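Xanthomonas outer protein D (Xanthomonas euvesicatoria, PDB 2OIX) acts as a type III secreted virulence effector, a Ulp1-family cysteine protease that removes SUMO from proteins, here in the form of an inactivated catalytic fragment. Local coordinates at residues A[10-14]-A[140-145]; A[38-42]-A[110-115]; A[68-72]-A[103-108]; A[75-80]-A[92-97]; A[146-150]-A[161-167]. The protein carries 1 engineered substitution. All coordinates share one frame; numbering follows the deposited sequence.

Contact 1: A[10-14]-A[140-145]; sequences LRAYT and VLTGIE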
# COMPACT_ATOMS: atom_id res chain seq x y z
N LEU A 10 -3.56 10.44 -2.30
CA LEU A 10 -2.65 9.37 -1.91
C LEU A 10 -1.35 9.52 -2.69
O LEU A 10 -0.28 9.51 -2.10
CB LEU A 10 -3.29 7.99 -2.16
CG LEU A 10 -4.07 7.37 -0.98
CD1 LEU A 10 -5.37 8.02 -0.90
CD2 LEU A 10 -4.33 5.87 -1.28
N ARG A 11 -1.46 9.70 -4.02
CA ARG A 11 -0.30 9.96 -4.87
C ARG A 11 0.57 11.14 -4.43
O ARG A 11 1.81 11.03 -4.43
CB ARG A 11 -0.73 10.15 -6.33
CG ARG A 11 0.42 10.36 -7.28
CD ARG A 11 1.25 9.08 -7.41
NE ARG A 11 2.51 9.30 -8.12
CZ ARG A 11 2.71 9.06 -9.42
NH1 ARG A 11 1.74 8.55 -10.18
NH2 ARG A 11 3.89 9.33 -9.96
N ALA A 12 -0.06 12.25 -4.05
CA ALA A 12 0.65 13.45 -3.63
C ALA A 12 1.38 13.20 -2.29
O ALA A 12 2.51 13.64 -2.09
CB ALA A 12 -0.32 14.65 -3.48
N TYR A 13 0.70 12.48 -1.40
CA TYR A 13 1.32 12.12 -0.14
C TYR A 13 2.51 11.17 -0.35
O TYR A 13 3.59 11.41 0.19
CB TYR A 13 0.30 11.52 0.81
CG TYR A 13 0.83 11.41 2.23
CD1 TYR A 13 0.50 12.36 3.21
CD2 TYR A 13 1.68 10.35 2.59
CE1 TYR A 13 0.99 12.24 4.52
CE2 TYR A 13 2.18 10.24 3.89
CZ TYR A 13 1.82 11.16 4.84
OH TYR A 13 2.33 11.04 6.11
N THR A 14 2.34 10.14 -1.16
CA THR A 14 3.44 9.18 -1.33
C THR A 14 4.60 9.73 -2.17
O THR A 14 5.77 9.37 -1.92
CB THR A 14 2.97 7.80 -1.81
OG1 THR A 14 2.39 7.90 -3.11
CG2 THR A 14 1.99 7.16 -0.82
N VAL A 140 -4.51 4.09 5.47
CA VAL A 140 -3.58 3.66 4.43
C VAL A 140 -2.29 4.50 4.41
O VAL A 140 -1.20 3.92 4.51
CB VAL A 140 -4.22 3.52 3.04
CG1 VAL A 140 -3.13 3.21 2.01
CG2 VAL A 140 -5.24 2.38 3.05
N LEU A 141 -2.42 5.85 4.44
CA LEU A 141 -1.26 6.72 4.34
C LEU A 141 -0.35 6.50 5.54
O LEU A 141 0.86 6.36 5.40
CB LEU A 141 -1.67 8.21 4.24
CG LEU A 141 -2.26 8.51 2.86
CD1 LEU A 141 -2.48 9.92 2.58
CD2 LEU A 141 -1.32 7.94 1.73
N THR A 142 -0.96 6.55 6.72
CA THR A 142 -0.26 6.29 7.96
C THR A 142 0.43 4.94 7.99
O THR A 142 1.60 4.89 8.40
CB THR A 142 -1.19 6.43 9.19
OG1 THR A 142 -1.95 7.63 9.05
CG2 THR A 142 -0.35 6.46 10.47
N GLY A 143 -0.24 3.88 7.54
CA GLY A 143 0.39 2.56 7.50
C GLY A 143 1.62 2.54 6.58
O GLY A 143 2.68 1.95 6.94
N ILE A 144 1.52 3.21 5.43
CA ILE A 144 2.64 3.28 4.50
C ILE A 144 3.86 3.93 5.14
O ILE A 144 4.96 3.38 5.06
CB ILE A 144 2.24 3.99 3.18
CG1 ILE A 144 1.26 3.09 2.35
CG2 ILE A 144 3.51 4.34 2.38
CD1 ILE A 144 0.65 3.81 1.16
N GLU A 145 3.61 5.06 5.79
CA GLU A 145 4.61 5.94 6.43
C GLU A 145 5.36 5.22 7.59
O GLU A 145 6.59 5.23 7.64
CB GLU A 145 3.90 7.17 6.98
CG GLU A 145 4.79 8.11 7.79
CD GLU A 145 5.32 9.27 6.97
OE1 GLU A 145 4.86 9.41 5.81
OE2 GLU A 145 6.16 10.06 7.50
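One face of the Tyr13 ring lies against Leu141, whose CB sits 4.3 Å above the ring plane and offset toward the rim, while the carboxylate oxygen OE1 of Glu145 stands at the edge, near the plane. The forked end of Leu141 reaches the root of the tyrosine, CD1 coming within 3.6 Å of Tyr13 CG. At the far end, Tyr13 OH donates a hydrogen bond of 3.0 Å to Glu145 OE1. That oxygen is met from above the carboxylate plane, 74° out of it, and ring and carboxylate are turned 69° apart. CG of Tyr13 is anti to the backbone N, which sends the ring across to the other helix. These residues join helix 7-20 to helix 136-153 in the Ulp1-type catalytic domain; the local axes run nearly parallel, 22° apart and 10.8 Å at closest approach. Leucine suits the middle of this buried interface because its two methyls can serve two neighbours: besides the tyrosine, CD2 of Leu141 touches Leu10 CG at 3.9 Å. Farther along, Thr14 turns its methyl rather than its hydroxyl to the partner, CG2 meeting Ile144 CD1 at 4.1 Å. The polar end has outside partners too: Arg20 forms a salt bridge with Glu145 OE1, and Arg177 of helix 171-179 hydrogen-bonds to Tyr13 OH, so positive charge probably helps keep the glutamate ionised.

Contact 2: A[38-42]-A[110-115]; sequences VTMLS and MAAYHL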
# COMPACT_ATOMS: atom_id res chain seq x y z
N VAL A 38 -2.56 0.33 -9.73
CA VAL A 38 -3.03 -0.90 -9.03
C VAL A 38 -4.37 -1.41 -9.66
O VAL A 38 -4.53 -2.59 -10.00
CB VAL A 38 -3.15 -0.68 -7.47
CG1 VAL A 38 -3.59 -1.97 -6.83
CG2 VAL A 38 -1.79 -0.33 -6.92
N THR A 39 -5.32 -0.51 -9.83
CA THR A 39 -6.63 -0.82 -10.39
C THR A 39 -6.47 -1.44 -11.80
O THR A 39 -7.15 -2.40 -12.16
CB THR A 39 -7.50 0.47 -10.40
OG1 THR A 39 -7.66 0.94 -9.05
CG2 THR A 39 -8.87 0.22 -11.04
N MET A 40 -5.53 -0.91 -12.57
CA MET A 40 -5.30 -1.37 -13.93
C MET A 40 -4.79 -2.81 -14.09
O MET A 40 -4.91 -3.38 -15.17
CB MET A 40 -4.34 -0.41 -14.62
CG MET A 40 -5.00 0.85 -15.18
SD MET A 40 -3.63 1.97 -15.52
CE MET A 40 -2.68 0.97 -16.71
N LEU A 41 -4.23 -3.41 -13.03
CA LEU A 41 -3.84 -4.84 -13.08
C LEU A 41 -5.03 -5.72 -13.51
O LEU A 41 -4.88 -6.76 -14.18
CB LEU A 41 -3.27 -5.30 -11.73
CG LEU A 41 -1.92 -4.74 -11.22
CD1 LEU A 41 -1.74 -5.10 -9.73
CD2 LEU A 41 -0.70 -5.18 -12.04
N SER A 42 -6.23 -5.28 -13.12
CA SER A 42 -7.47 -6.02 -13.39
C SER A 42 -8.18 -5.60 -14.68
O SER A 42 -9.14 -6.25 -15.10
CB SER A 42 -8.41 -5.85 -12.20
OG SER A 42 -7.83 -6.39 -11.03
N MET A 110 -7.12 -10.03 -6.18
CA MET A 110 -6.98 -9.89 -7.64
C MET A 110 -5.66 -9.19 -7.95
O MET A 110 -4.95 -9.62 -8.85
CB MET A 110 -8.11 -9.05 -8.23
CG MET A 110 -9.48 -9.78 -8.29
SD MET A 110 -9.40 -11.44 -9.00
CE MET A 110 -8.89 -11.14 -10.71
N ALA A 111 -5.33 -8.15 -7.19
CA ALA A 111 -4.04 -7.47 -7.33
C ALA A 111 -2.90 -8.48 -7.16
O ALA A 111 -2.02 -8.57 -8.03
CB ALA A 111 -3.89 -6.29 -6.34
N ALA A 112 -2.94 -9.26 -6.07
CA ALA A 112 -1.92 -10.30 -5.80
C ALA A 112 -1.88 -11.28 -6.93
O ALA A 112 -0.83 -11.62 -7.44
CB ALA A 112 -2.19 -11.02 -4.48
N TYR A 113 -3.05 -11.74 -7.35
CA TYR A 113 -3.12 -12.68 -8.47
C TYR A 113 -2.45 -12.13 -9.75
O TYR A 113 -1.66 -12.82 -10.39
CB TYR A 113 -4.58 -13.00 -8.78
CG TYR A 113 -4.75 -13.84 -10.02
CD1 TYR A 113 -4.56 -15.21 -9.99
CD2 TYR A 113 -5.15 -13.25 -11.24
CE1 TYR A 113 -4.72 -15.98 -11.12
CE2 TYR A 113 -5.32 -14.01 -12.37
CZ TYR A 113 -5.11 -15.37 -12.31
OH TYR A 113 -5.27 -16.11 -13.45
N HIS A 114 -2.78 -10.90 -10.12
CA HIS A 114 -2.21 -10.28 -11.33
C HIS A 114 -0.74 -9.87 -11.19
O HIS A 114 -0.11 -9.53 -12.19
CB HIS A 114 -3.05 -9.09 -11.76
CG HIS A 114 -4.38 -9.46 -12.32
ND1 HIS A 114 -4.53 -10.26 -13.43
CD2 HIS A 114 -5.63 -9.12 -11.93
CE1 HIS A 114 -5.81 -10.42 -13.68
NE2 HIS A 114 -6.50 -9.75 -12.78
N LEU A 115 -0.22 -9.88 -9.97
CA LEU A 115 1.22 -9.66 -9.75
C LEU A 115 2.01 -10.96 -9.82
O LEU A 115 3.23 -10.97 -9.56
CB LEU A 115 1.47 -8.93 -8.41
CG LEU A 115 1.16 -7.43 -8.45
CD1 LEU A 115 1.09 -6.91 -7.04
CD2 LEU A 115 2.11 -6.58 -9.32
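The chain leaving the short helix 35-40 passes the last turn of helix 102-114 with Leu41 opposite His114, their CA atoms 5.9 Å apart, and Ser42 opposite Met110. The His114 imidazole presents a face to the backbone: Leu41 O sits 3.3 Å above the ring plane, over its centre. From the opposite face Tyr113 contributes CD2, again over the centre, and the imidazole is thus sandwiched between a carbonyl oxygen and a neighbouring aromatic carbon. At the base of the two side chains, Leu41 CB and His114 CB are 3.8 Å apart. The leucine then carries the apolar side of the contact. Its CG is anti to the carbonyl carbon (chi1 -67°), and CD1 lies between Ala111 on the helix and Leu115 just after its end, 4.2 Å from Ala111 CB and 3.9 Å from Leu115 CG. The small methyl of Ala111 lets this branch come close to the helix, and also receives Val38 CG1 at 4.4 Å. Ser42, on the exposed side, brings OG within 3.6 Å of His114 CD2. Outside the pair, glutamines of helix 46-57 bind two backbone oxygens: Gln49 NE2 hydrogen-bonds to Leu41 O and Gln53 NE2 to His114 O. The two segments share van der Waals contact without hydrogen bonds, and an oxygen poised over the imidazole would probably favour any positive charge the ring acquires.

Contact 3: A[68-72]-A[103-108]; sequences PINQP and QQRYLA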
# COMPACT_ATOMS: atom_id res chain seq x y z
N PRO A 68 -1.91 0.71 -2.69
CA PRO A 68 -3.19 1.15 -2.13
C PRO A 68 -4.29 0.47 -2.98
O PRO A 68 -4.22 0.46 -4.21
CB PRO A 68 -3.16 2.66 -2.32
CG PRO A 68 -1.66 3.01 -2.61
CD PRO A 68 -1.21 1.79 -3.42
N ILE A 69 -5.26 -0.13 -2.29
CA ILE A 69 -6.36 -0.86 -2.91
C ILE A 69 -7.63 0.02 -2.81
O ILE A 69 -8.13 0.20 -1.73
CB ILE A 69 -6.56 -2.22 -2.23
CG1 ILE A 69 -5.26 -3.06 -2.21
CG2 ILE A 69 -7.69 -3.02 -2.92
CD1 ILE A 69 -4.63 -3.32 -3.53
N ASN A 70 -8.11 0.55 -3.93
CA ASN A 70 -9.27 1.42 -3.98
C ASN A 70 -10.54 0.64 -4.28
O ASN A 70 -10.64 0.02 -5.31
CB ASN A 70 -9.07 2.49 -5.08
CG ASN A 70 -10.07 3.60 -5.00
OD1 ASN A 70 -10.82 3.74 -4.03
ND2 ASN A 70 -10.05 4.46 -6.00
N GLN A 71 -11.50 0.69 -3.37
CA GLN A 71 -12.85 0.32 -3.73
C GLN A 71 -13.53 1.66 -4.08
O GLN A 71 -13.79 2.46 -3.19
CB GLN A 71 -13.57 -0.43 -2.61
CG GLN A 71 -14.86 -1.12 -3.08
CD GLN A 71 -15.65 -1.85 -1.97
OE1 GLN A 71 -16.85 -2.05 -2.11
NE2 GLN A 71 -14.99 -2.26 -0.91
N PRO A 72 -13.75 1.91 -5.38
CA PRO A 72 -14.07 3.24 -5.91
C PRO A 72 -15.24 3.90 -5.19
O PRO A 72 -16.31 3.28 -5.06
CB PRO A 72 -14.43 2.96 -7.37
CG PRO A 72 -13.66 1.71 -7.71
CD PRO A 72 -13.70 0.89 -6.45
N GLN A 103 -15.79 -7.62 -0.75
CA GLN A 103 -15.22 -6.95 -1.93
C GLN A 103 -13.77 -6.51 -1.72
O GLN A 103 -12.94 -6.71 -2.61
CB GLN A 103 -16.08 -5.82 -2.54
CG GLN A 103 -15.60 -5.52 -4.00
CD GLN A 103 -16.36 -4.46 -4.78
OE1 GLN A 103 -17.57 -4.26 -4.58
NE2 GLN A 103 -15.65 -3.75 -5.67
N GLN A 104 -13.46 -5.94 -0.56
CA GLN A 104 -12.12 -5.36 -0.34
C GLN A 104 -10.98 -6.38 -0.44
O GLN A 104 -9.98 -6.16 -1.16
CB GLN A 104 -12.08 -4.61 1.01
CG GLN A 104 -10.86 -3.65 1.07
CD GLN A 104 -11.03 -2.38 0.20
OE1 GLN A 104 -12.12 -2.07 -0.25
NE2 GLN A 104 -9.96 -1.63 0.03
N ARG A 105 -11.13 -7.52 0.24
CA ARG A 105 -10.10 -8.54 0.17
C ARG A 105 -10.05 -9.16 -1.23
O ARG A 105 -8.98 -9.49 -1.70
CB ARG A 105 -10.31 -9.60 1.25
CG ARG A 105 -9.33 -10.75 1.18
CD ARG A 105 -7.87 -10.38 1.40
NE ARG A 105 -7.04 -11.54 1.06
CZ ARG A 105 -6.40 -12.32 1.93
NH1 ARG A 105 -6.42 -12.07 3.24
NH2 ARG A 105 -5.72 -13.35 1.47
N TYR A 106 -11.20 -9.26 -1.90
CA TYR A 106 -11.24 -9.66 -3.30
C TYR A 106 -10.36 -8.78 -4.20
O TYR A 106 -9.57 -9.29 -5.00
CB TYR A 106 -12.69 -9.66 -3.80
CG TYR A 106 -12.82 -9.95 -5.27
CD1 TYR A 106 -12.49 -11.20 -5.78
CD2 TYR A 106 -13.27 -8.97 -6.15
CE1 TYR A 106 -12.62 -11.50 -7.13
CE2 TYR A 106 -13.41 -9.25 -7.52
CZ TYR A 106 -13.06 -10.51 -7.99
OH TYR A 106 -13.20 -10.80 -9.33
N LEU A 107 -10.51 -7.47 -4.08
CA LEU A 107 -9.69 -6.51 -4.83
C LEU A 107 -8.20 -6.75 -4.50
O LEU A 107 -7.41 -6.83 -5.43
CB LEU A 107 -10.10 -5.06 -4.51
CG LEU A 107 -11.51 -4.62 -4.96
CD1 LEU A 107 -11.85 -3.21 -4.45
CD2 LEU A 107 -11.56 -4.66 -6.48
N ALA A 108 -7.83 -6.86 -3.22
CA ALA A 108 -6.42 -7.21 -2.84
C ALA A 108 -5.93 -8.55 -3.45
O ALA A 108 -4.76 -8.69 -3.85
CB ALA A 108 -6.27 -7.22 -1.31
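Strand 64-71 of the central sheet and helix 102-114 pack together here, part of the helical layer that lies against the sheet in the Ulp1-type catalytic domain. A pair of glutamines gives the contact its polar side. Gln71 NE2 donates to Gln104 OE1 at 3.0 Å and nearly straight, 164° at the hydrogen; the donor lies in the carbonyl plane, and the oxygen in the amide plane of Gln71. Reach and bend complement each other: the Gln71 chain is extended beyond CG, whereas that of Gln104 folds at chi2 (74°), turning its amide back toward the strand. There Gln104 NE2 makes a weak bond of 3.1 Å to Ile69 O, while its stronger partner is Ser77 OG in the adjacent strand. An amide suits this buried place because it can give and accept at once. The apolar half is Leu107: its CB meets Ile69 CG2 at 3.5 Å, and its CD1 lies 3.7 Å from Gln71 CA. Ile69 also packs on Val38 of helix 35-40 and pairs through its backbone with Ser77 of strand 75-82, while Pro68 and Asn70 reach Leu10 and Asp7 of helix 7-20.

Contact 4: A[75-80]-A[92-97]; sequences HWSLLV and YHYDSM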
# COMPACT_ATOMS: atom_id res chain seq x y z
N HIS A 75 -14.04 2.74 -0.28
CA HIS A 75 -13.13 2.30 0.78
C HIS A 75 -11.70 2.21 0.27
O HIS A 75 -11.50 2.09 -0.93
CB HIS A 75 -13.61 0.92 1.29
CG HIS A 75 -12.87 0.42 2.49
ND1 HIS A 75 -12.63 1.20 3.60
CD2 HIS A 75 -12.35 -0.80 2.77
CE1 HIS A 75 -11.99 0.48 4.51
NE2 HIS A 75 -11.81 -0.74 4.03
N TRP A 76 -10.73 2.32 1.19
CA TRP A 76 -9.31 2.07 0.90
C TRP A 76 -8.72 1.01 1.84
O TRP A 76 -9.02 0.99 3.03
CB TRP A 76 -8.45 3.30 1.15
CG TRP A 76 -8.59 4.44 0.16
CD1 TRP A 76 -9.32 5.58 0.33
CD2 TRP A 76 -7.99 4.52 -1.12
NE1 TRP A 76 -9.22 6.40 -0.79
CE2 TRP A 76 -8.39 5.77 -1.69
CE3 TRP A 76 -7.13 3.68 -1.86
CZ2 TRP A 76 -7.96 6.19 -2.94
CZ3 TRP A 76 -6.71 4.11 -3.14
CH2 TRP A 76 -7.13 5.34 -3.66
N SER A 77 -7.79 0.20 1.34
CA SER A 77 -6.98 -0.62 2.22
C SER A 77 -5.55 -0.68 1.60
O SER A 77 -5.28 -0.08 0.54
CB SER A 77 -7.60 -1.98 2.37
OG SER A 77 -7.60 -2.60 1.10
N LEU A 78 -4.67 -1.42 2.26
CA LEU A 78 -3.30 -1.45 1.87
C LEU A 78 -2.81 -2.87 1.70
O LEU A 78 -2.93 -3.73 2.64
CB LEU A 78 -2.45 -0.80 2.93
CG LEU A 78 -0.93 -0.85 2.71
CD1 LEU A 78 -0.55 -0.15 1.37
CD2 LEU A 78 -0.16 -0.27 3.94
N LEU A 79 -2.26 -3.14 0.53
CA LEU A 79 -1.61 -4.41 0.32
C LEU A 79 -0.09 -4.13 0.24
O LEU A 79 0.35 -3.32 -0.57
CB LEU A 79 -2.06 -5.04 -1.02
CG LEU A 79 -1.41 -6.36 -1.26
CD1 LEU A 79 -1.90 -7.38 -0.15
CD2 LEU A 79 -1.68 -6.85 -2.70
N VAL A 80 0.72 -4.88 0.99
CA VAL A 80 2.18 -4.70 0.93
C VAL A 80 2.76 -6.01 0.37
O VAL A 80 2.43 -7.13 0.83
CB VAL A 80 2.80 -4.35 2.32
CG1 VAL A 80 4.35 -4.24 2.25
CG2 VAL A 80 2.21 -3.09 2.84
N TYR A 92 0.93 -8.80 2.64
CA TYR A 92 0.25 -8.42 3.85
C TYR A 92 -0.89 -7.46 3.48
O TYR A 92 -0.66 -6.47 2.77
CB TYR A 92 1.18 -7.63 4.78
CG TYR A 92 2.48 -8.39 5.06
CD1 TYR A 92 2.57 -9.31 6.14
CD2 TYR A 92 3.63 -8.17 4.27
CE1 TYR A 92 3.79 -10.03 6.40
CE2 TYR A 92 4.87 -8.89 4.53
CZ TYR A 92 4.90 -9.81 5.58
OH TYR A 92 6.03 -10.46 5.87
N HIS A 93 -2.10 -7.79 3.91
CA HIS A 93 -3.25 -6.90 3.69
C HIS A 93 -3.78 -6.28 4.97
O HIS A 93 -4.09 -7.00 5.94
CB HIS A 93 -4.35 -7.68 2.91
CG HIS A 93 -5.51 -6.82 2.51
ND1 HIS A 93 -6.82 -7.14 2.82
CD2 HIS A 93 -5.57 -5.66 1.80
CE1 HIS A 93 -7.63 -6.20 2.36
NE2 HIS A 93 -6.89 -5.28 1.76
N TYR A 94 -3.89 -4.94 4.98
CA TYR A 94 -4.36 -4.15 6.13
C TYR A 94 -5.66 -3.45 5.73
O TYR A 94 -5.70 -2.66 4.76
CB TYR A 94 -3.32 -3.11 6.57
CG TYR A 94 -1.89 -3.67 6.82
CD1 TYR A 94 -1.51 -4.03 8.11
CD2 TYR A 94 -0.93 -3.72 5.82
CE1 TYR A 94 -0.23 -4.50 8.40
CE2 TYR A 94 0.40 -4.20 6.08
CZ TYR A 94 0.73 -4.57 7.40
OH TYR A 94 1.99 -5.04 7.70
N ASP A 95 -6.72 -3.81 6.43
CA ASP A 95 -8.03 -3.19 6.21
C ASP A 95 -8.56 -2.64 7.52
O ASP A 95 -8.70 -3.36 8.50
CB ASP A 95 -8.96 -4.25 5.60
CG ASP A 95 -10.34 -3.68 5.22
OD1 ASP A 95 -11.08 -4.37 4.48
OD2 ASP A 95 -10.72 -2.57 5.66
N SER A 96 -8.89 -1.35 7.56
CA SER A 96 -9.20 -0.73 8.77
C SER A 96 -10.71 -0.79 9.05
O SER A 96 -11.20 -0.26 10.09
CB SER A 96 -8.73 0.71 8.67
OG SER A 96 -9.38 1.38 7.60
N MET A 97 -11.47 -1.36 8.11
CA MET A 97 -12.94 -1.36 8.17
C MET A 97 -13.38 -2.30 9.25
O MET A 97 -13.00 -3.48 9.23
CB MET A 97 -13.59 -1.76 6.84
CG MET A 97 -15.12 -1.49 6.80
SD MET A 97 -15.93 -2.03 5.25
CE MET A 97 -15.76 -0.52 4.27
O HOH W 1 -8.09 0.64 5.56
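Asp95 OD2 is gripped by two donors arriving from opposite faces of its carboxylate plane: His75 NE2 at 2.7 Å, and the backbone Met97 N at 2.8 Å, which closes an Asx turn. The antiparallel hairpin of strands 75-82 and 90-94 brings these groups together. The carboxylate oxygen lies in the imidazole plane and the N-H points almost straight at it (166°). Both His75 CG and Asp95 CG are anti to their backbone N, so each side chain extends across the gap past the paired part of the hairpin. Met97 packs its methyl on the imidazole, CE 3.6 Å from the ring centroid in a CH-pi contact over the face. His75 also touches Ala136, the engineered alanine; the set is consistent with the His and Asp of the Ulp1-family triad, with the nucleophilic cysteine replaced. Next along, Ser77 OG and His93 NE2 share a hydrogen bond of 2.8 Å. The strands proper pair Leu78 with Tyr94 and Val80 with Tyr92 as hydrogen-bonded pairs, around the non-hydrogen-bonded pair Leu79 and His93. Leu78, Val80 and the two tyrosines share one face, where Leu78 and Tyr94 pack on Ile144 and Leu147 of helix 136-153. Tyr94 OH bonds to the backbone O of Arg162, and Tyr92 OH to its side-chain NH1. Leu78 and Tyr94 lie side by side, and Val80 CG2 comes to the ring edge of Tyr94, 3.9 Å from CE2.

Contact 5: A[146-150]-A[161-167]; sequences VLAHR and GRDLTDI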
# COMPACT_ATOMS: atom_id res chain seq x y z
N VAL A 146 4.59 4.62 8.49
CA VAL A 146 5.07 3.79 9.59
C VAL A 146 5.90 2.63 9.07
O VAL A 146 7.01 2.43 9.55
CB VAL A 146 3.88 3.24 10.40
CG1 VAL A 146 4.34 2.26 11.45
CG2 VAL A 146 3.15 4.42 11.13
N LEU A 147 5.35 1.88 8.13
CA LEU A 147 6.08 0.72 7.61
C LEU A 147 7.36 1.11 6.81
O LEU A 147 8.42 0.46 6.96
CB LEU A 147 5.13 -0.15 6.79
CG LEU A 147 4.00 -0.93 7.48
CD1 LEU A 147 3.30 -1.85 6.34
CD2 LEU A 147 4.57 -1.88 8.56
N ALA A 148 7.27 2.16 5.99
CA ALA A 148 8.45 2.75 5.32
C ALA A 148 9.57 3.08 6.30
O ALA A 148 10.73 2.73 6.06
CB ALA A 148 8.08 3.98 4.47
N HIS A 149 9.24 3.76 7.39
CA HIS A 149 10.29 4.05 8.38
C HIS A 149 10.90 2.79 9.04
O HIS A 149 12.10 2.76 9.36
CB HIS A 149 9.79 5.08 9.39
CG HIS A 149 9.80 6.49 8.85
ND1 HIS A 149 8.81 6.98 8.03
CD2 HIS A 149 10.69 7.50 9.02
CE1 HIS A 149 9.09 8.23 7.70
NE2 HIS A 149 10.23 8.57 8.29
N ARG A 150 10.08 1.75 9.22
CA ARG A 150 10.61 0.49 9.75
C ARG A 150 11.57 -0.18 8.76
O ARG A 150 12.53 -0.82 9.17
CB ARG A 150 9.45 -0.45 10.13
CG ARG A 150 8.62 0.15 11.27
CD ARG A 150 7.57 -0.84 11.78
NE ARG A 150 6.72 -0.22 12.81
CZ ARG A 150 5.58 -0.73 13.28
NH1 ARG A 150 5.16 -1.87 12.85
NH2 ARG A 150 4.84 -0.09 14.20
N GLY A 161 7.33 -6.78 13.39
CA GLY A 161 7.74 -5.55 12.69
C GLY A 161 6.77 -5.07 11.62
O GLY A 161 6.93 -4.01 11.10
N ARG A 162 5.74 -5.84 11.31
CA ARG A 162 4.77 -5.41 10.29
C ARG A 162 3.39 -5.22 10.95
O ARG A 162 2.38 -5.08 10.27
CB ARG A 162 4.74 -6.47 9.18
CG ARG A 162 5.93 -6.36 8.18
CD ARG A 162 6.58 -7.72 7.89
NE ARG A 162 7.46 -8.14 8.97
CZ ARG A 162 7.61 -9.39 9.40
NH1 ARG A 162 6.93 -10.38 8.83
NH2 ARG A 162 8.44 -9.65 10.40
N ASP A 163 3.36 -5.15 12.28
CA ASP A 163 2.09 -4.98 13.02
C ASP A 163 1.73 -3.52 12.98
O ASP A 163 2.55 -2.68 13.32
CB ASP A 163 2.25 -5.45 14.48
CG ASP A 163 0.91 -5.60 15.23
OD1 ASP A 163 -0.10 -5.00 14.84
OD2 ASP A 163 0.86 -6.33 16.25
N LEU A 164 0.48 -3.22 12.61
CA LEU A 164 -0.01 -1.83 12.57
C LEU A 164 -1.22 -1.60 13.47
O LEU A 164 -1.94 -0.61 13.30
CB LEU A 164 -0.34 -1.42 11.11
CG LEU A 164 0.84 -1.28 10.11
CD1 LEU A 164 0.37 -0.82 8.67
CD2 LEU A 164 1.85 -0.26 10.68
N THR A 165 -1.44 -2.51 14.42
CA THR A 165 -2.58 -2.48 15.34
C THR A 165 -2.69 -1.12 16.03
O THR A 165 -3.78 -0.54 16.15
CB THR A 165 -2.48 -3.62 16.40
OG1 THR A 165 -2.28 -4.88 15.75
CG2 THR A 165 -3.71 -3.72 17.23
N ASP A 166 -1.54 -0.56 16.40
CA ASP A 166 -1.50 0.65 17.22
C ASP A 166 -1.36 1.99 16.49
O ASP A 166 -1.08 3.00 17.13
CB ASP A 166 -0.37 0.51 18.24
CG ASP A 166 -0.64 -0.60 19.26
OD1 ASP A 166 -1.76 -0.61 19.85
OD2 ASP A 166 0.26 -1.45 19.49
N ILE A 167 -1.52 2.02 15.17
CA ILE A 167 -1.35 3.31 14.47
C ILE A 167 -2.43 4.33 14.84
O ILE A 167 -3.51 3.97 15.30
CB ILE A 167 -1.20 3.19 12.92
CG1 ILE A 167 -2.51 2.76 12.25
CG2 ILE A 167 -0.03 2.26 12.56
CD1 ILE A 167 -2.56 3.00 10.73
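Arg150 leaves its helix toward the loop 161-167, with CG anti to the carbonyl carbon (chi1 -64°) and the chain straight from CG to NE. CB and CG carry it outward; CD passes 3.3 Å from Gly161 O. At the tip NH1 gives two hydrogen bonds, 2.8 Å to Asp163 O and a longer 3.3 Å to Gly161 O. Both oxygens lie near the guanidinium plane, but Gly161 O is met from above its own carbonyl plane. Val146, one turn earlier, covers a face of the group with CG1. The long arginine thus ties helix 136-153 to the loop that leads on to helix 171-179, a loop shaped by an Asx turn at Asp163 and a type I turn from Leu164 to Ile167. Leu164 supplies the apolar counterpart: CD2 meets Val146 CG1 at 3.6 Å and Leu147 CD2 at 3.8 Å. Val146 CG2 turns instead to Ile167 CG2, 4.1 Å away.

From the N terminus, helix 7-20 opens the widest loop, which contact 1 closes on helix 136-153. Nested within it, contact 2 joins the chain at 38-42 to the end of helix 102-114; inside that, contact 3 ties strand 64-71 to the start of the same helix, and innermost, contact 4 closes the hairpin. None of these loops cross. Contact 5 follows in series, fastening the loop after helix 136-153 back to that helix, which it shares with contact 1. Contacts 3 and 4 meet through Gln104 and Ser77, contacts 4 and 5 through Tyr94 and Arg162. Contacts 2 and 5 stay about 14 Å apart at their nearest atoms, on opposite sides of the chain's centre.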